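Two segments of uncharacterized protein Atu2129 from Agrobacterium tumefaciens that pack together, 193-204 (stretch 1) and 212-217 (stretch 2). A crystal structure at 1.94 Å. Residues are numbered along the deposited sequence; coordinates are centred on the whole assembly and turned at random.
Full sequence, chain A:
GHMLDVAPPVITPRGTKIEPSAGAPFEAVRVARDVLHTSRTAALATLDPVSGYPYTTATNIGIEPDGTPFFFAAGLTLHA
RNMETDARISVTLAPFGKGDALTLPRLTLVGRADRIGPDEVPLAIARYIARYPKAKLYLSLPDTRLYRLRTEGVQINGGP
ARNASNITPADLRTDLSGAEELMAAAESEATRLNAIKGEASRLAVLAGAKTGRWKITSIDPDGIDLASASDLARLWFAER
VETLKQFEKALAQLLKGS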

# COMPACT_ATOMS: atom_id res chain seq x y z
N LEU A 193 30.98 7.05 -8.69
CA LEU A 193 30.72 5.65 -8.41
C LEU A 193 29.78 4.99 -9.39
O LEU A 193 30.01 3.84 -9.76
N ASN A 194 28.73 5.71 -9.80
CA ASN A 194 27.78 5.21 -10.81
C ASN A 194 28.45 5.00 -12.14
O ASN A 194 27.95 4.25 -12.97
N ALA A 195 29.57 5.68 -12.38
CA ALA A 195 30.32 5.51 -13.64
C ALA A 195 31.23 4.28 -13.62
O ALA A 195 31.82 3.89 -14.66
N ILE A 196 31.37 3.64 -12.46
CA ILE A 196 32.16 2.41 -12.39
C ILE A 196 31.14 1.32 -12.69
O ILE A 196 30.26 1.06 -11.89
N LYS A 197 31.22 0.74 -13.88
CA LYS A 197 30.26 -0.28 -14.30
C LYS A 197 30.18 -1.40 -13.24
O LYS A 197 31.22 -1.95 -12.81
N GLY A 198 28.97 -1.68 -12.77
CA GLY A 198 28.73 -2.80 -11.88
C GLY A 198 28.90 -2.44 -10.43
O GLY A 198 28.51 -3.22 -9.55
N GLU A 199 29.47 -1.26 -10.15
CA GLU A 199 29.79 -0.91 -8.75
C GLU A 199 28.53 -0.67 -7.89
O GLU A 199 28.47 -1.13 -6.75
N ALA A 200 27.52 0.03 -8.43
CA ALA A 200 26.28 0.27 -7.65
C ALA A 200 25.59 -1.08 -7.33
O ALA A 200 25.07 -1.30 -6.23
N SER A 201 25.61 -1.98 -8.30
CA SER A 201 25.03 -3.32 -8.13
C SER A 201 25.81 -4.15 -7.09
O SER A 201 25.19 -4.81 -6.24
N ARG A 202 27.14 -4.05 -7.08
CA ARG A 202 27.95 -4.65 -6.00
C ARG A 202 27.55 -4.15 -4.61
O ARG A 202 27.49 -4.93 -3.64
N LEU A 203 27.31 -2.85 -4.50
CA LEU A 203 26.88 -2.23 -3.23
C LEU A 203 25.48 -2.67 -2.85
O LEU A 203 25.22 -2.93 -1.67
N ALA A 204 24.59 -2.77 -3.84
CA ALA A 204 23.23 -3.22 -3.57
C ALA A 204 23.22 -4.68 -3.08
O ALA A 204 22.47 -5.02 -2.15
N GLY A 212 21.30 -6.44 -10.68
CA GLY A 212 20.41 -5.67 -11.53
C GLY A 212 21.08 -4.42 -12.02
O GLY A 212 22.30 -4.25 -11.86
N ARG A 213 20.29 -3.54 -12.62
CA ARG A 213 20.84 -2.27 -13.09
C ARG A 213 20.57 -1.26 -12.00
O ARG A 213 19.53 -0.59 -11.97
N TRP A 214 21.51 -1.23 -11.05
CA TRP A 214 21.47 -0.33 -9.88
C TRP A 214 22.16 1.01 -10.09
O TRP A 214 23.13 1.10 -10.86
N LYS A 215 21.67 2.04 -9.41
CA LYS A 215 22.36 3.33 -9.31
C LYS A 215 22.33 3.80 -7.87
O LYS A 215 21.35 3.56 -7.17
N ILE A 216 23.41 4.45 -7.43
CA ILE A 216 23.42 5.21 -6.18
C ILE A 216 22.58 6.42 -6.36
O ILE A 216 22.77 7.16 -7.34
N THR A 217 21.62 6.60 -5.46
CA THR A 217 20.74 7.76 -5.50
C THR A 217 21.16 8.80 -4.48
O THR A 217 20.91 10.00 -4.70

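The apolar centre lies between helix 199-204 and the stretch running from Trp 214 into strand 215-217; the helix and strand axes approach to 7.6 Å, with 73° between their N-to-C directions. Ala 200 and Ala 204, one helical turn apart, both direct CA-to-CB toward stretch 2. Ala 200 sits where the backbones run close, its CA 5.2 Å from Lys 215 CA. Ala 200 CB lies 3.3 Å from Trp 214 O and 3.9 Å from Trp 214 CB. Trp 214 (chi1 m, chi2 92°) directs its CA-to-CB bond toward stretch 1 and offers a ring face to Ala 204, whose CB sits 3.5 Å from the centroid of the five-membered ring and 14° off its normal, the geometry of a CH-pi contact.

Ile 216 has the largest covered area, 100 Å². Its m,t rotamer carries CD1 to 3.5 Å from Leu 193 CB and 3.8 Å from Leu 203 CD1, so one methyl bridges the two helical parts of stretch 1. Both leucines are also m,t; the CA-to-CB bond of Leu 203 points sideways, but the end of its side chain comes nearer.

Polar contacts flank this centre. Asn 194 (chi1 m, chi2 -32°) engages the backbone of Ile 216 twice: Ile 216 N donates to Asn 194 OD1 at 2.7 Å (157°), and Asn 194 ND2 donates to Ile 216 O at 3.0 Å (172°). The carboxamide thus satisfies a strand residue's amide and carbonyl together. Lys 215 directs CA-to-CB away, yet its m,m,t,t chain brings NZ within 3.1 Å of Asn 194 O, a hydrogen bond. Near Trp 214, Ser 201 (chi1 t) places OG 3.5 Å from Trp 214 CD1. At the exposed margin, Arg 213 NH1 donates to Gly 212 O at 2.6 Å, while the guanidinium edge faces Ser 201 CB, 4.3 Å from Arg 213 NH1.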

# COMPACT_ATOMS: atom_id res chain seq x y z
CB LEU A 193 30.21 5.44 -6.97
CG LEU A 193 31.29 5.77 -5.93
CD1 LEU A 193 30.74 5.77 -4.51
CD2 LEU A 193 32.46 4.78 -6.13
CB ASN A 194 26.52 6.12 -10.98
CG ASN A 194 25.53 5.99 -9.83
OD1 ASN A 194 25.41 4.92 -9.24
ND2 ASN A 194 24.83 7.09 -9.47
CB ALA A 195 31.14 6.81 -13.95
CB ILE A 196 32.90 2.21 -11.02
CG1 ILE A 196 33.81 3.41 -10.72
CG2 ILE A 196 33.74 0.88 -11.01
CD1 ILE A 196 34.53 3.38 -9.30
CB LYS A 197 30.62 -0.81 -15.67
CG LYS A 197 29.65 -1.86 -16.22
CD LYS A 197 29.86 -2.02 -17.68
CE LYS A 197 28.99 -3.06 -18.27
NZ LYS A 197 29.29 -3.10 -19.72
CB GLU A 199 30.72 0.29 -8.65
CG GLU A 199 31.51 0.33 -7.36
CD GLU A 199 32.82 -0.49 -7.44
OE1 GLU A 199 33.88 0.08 -7.10
OE2 GLU A 199 32.84 -1.69 -7.85
CB ALA A 200 25.38 1.16 -8.39
CB SER A 201 24.95 -4.02 -9.47
OG SER A 201 24.28 -5.26 -9.35
CB ARG A 202 29.46 -4.47 -6.22
CG ARG A 202 30.01 -5.43 -7.26
CD ARG A 202 31.40 -5.05 -7.80
NE ARG A 202 32.38 -4.78 -6.74
CZ ARG A 202 33.69 -5.04 -6.80
NH1 ARG A 202 34.47 -4.73 -5.76
NH2 ARG A 202 34.22 -5.64 -7.87
CB LEU A 203 26.92 -0.69 -3.30
CG LEU A 203 28.27 -0.04 -3.65
CD1 LEU A 203 28.09 1.45 -3.87
CD2 LEU A 203 29.29 -0.30 -2.51
CB ALA A 204 22.37 -3.04 -4.78
CB ARG A 213 20.31 -1.86 -14.48
CG ARG A 213 20.54 -2.93 -15.64
CD ARG A 213 21.82 -3.83 -15.50
NE ARG A 213 23.12 -3.16 -15.72
CZ ARG A 213 24.15 -3.12 -14.86
NH1 ARG A 213 24.06 -3.71 -13.66
NH2 ARG A 213 25.29 -2.50 -15.19
CB TRP A 214 22.13 -1.04 -8.70
CG TRP A 214 21.30 -2.17 -8.21
CD1 TRP A 214 21.38 -3.47 -8.60
CD2 TRP A 214 20.21 -2.09 -7.28
NE1 TRP A 214 20.44 -4.22 -7.93
CE2 TRP A 214 19.70 -3.40 -7.12
CE3 TRP A 214 19.64 -1.05 -6.54
CZ2 TRP A 214 18.62 -3.69 -6.26
CZ3 TRP A 214 18.60 -1.33 -5.68
CH2 TRP A 214 18.10 -2.64 -5.54
CB LYS A 215 21.68 4.38 -10.20
CG LYS A 215 21.88 4.16 -11.76
CD LYS A 215 23.36 4.39 -12.19
CE LYS A 215 23.65 3.96 -13.65
NZ LYS A 215 25.11 3.97 -14.06
CB ILE A 216 24.80 5.67 -5.81
CG1 ILE A 216 25.68 4.44 -5.56
CG2 ILE A 216 24.78 6.64 -4.57
CD1 ILE A 216 27.12 4.75 -5.40
CB THR A 217 19.23 7.38 -5.33
OG1 THR A 217 19.04 6.70 -4.09
CG2 THR A 217 18.80 6.44 -6.49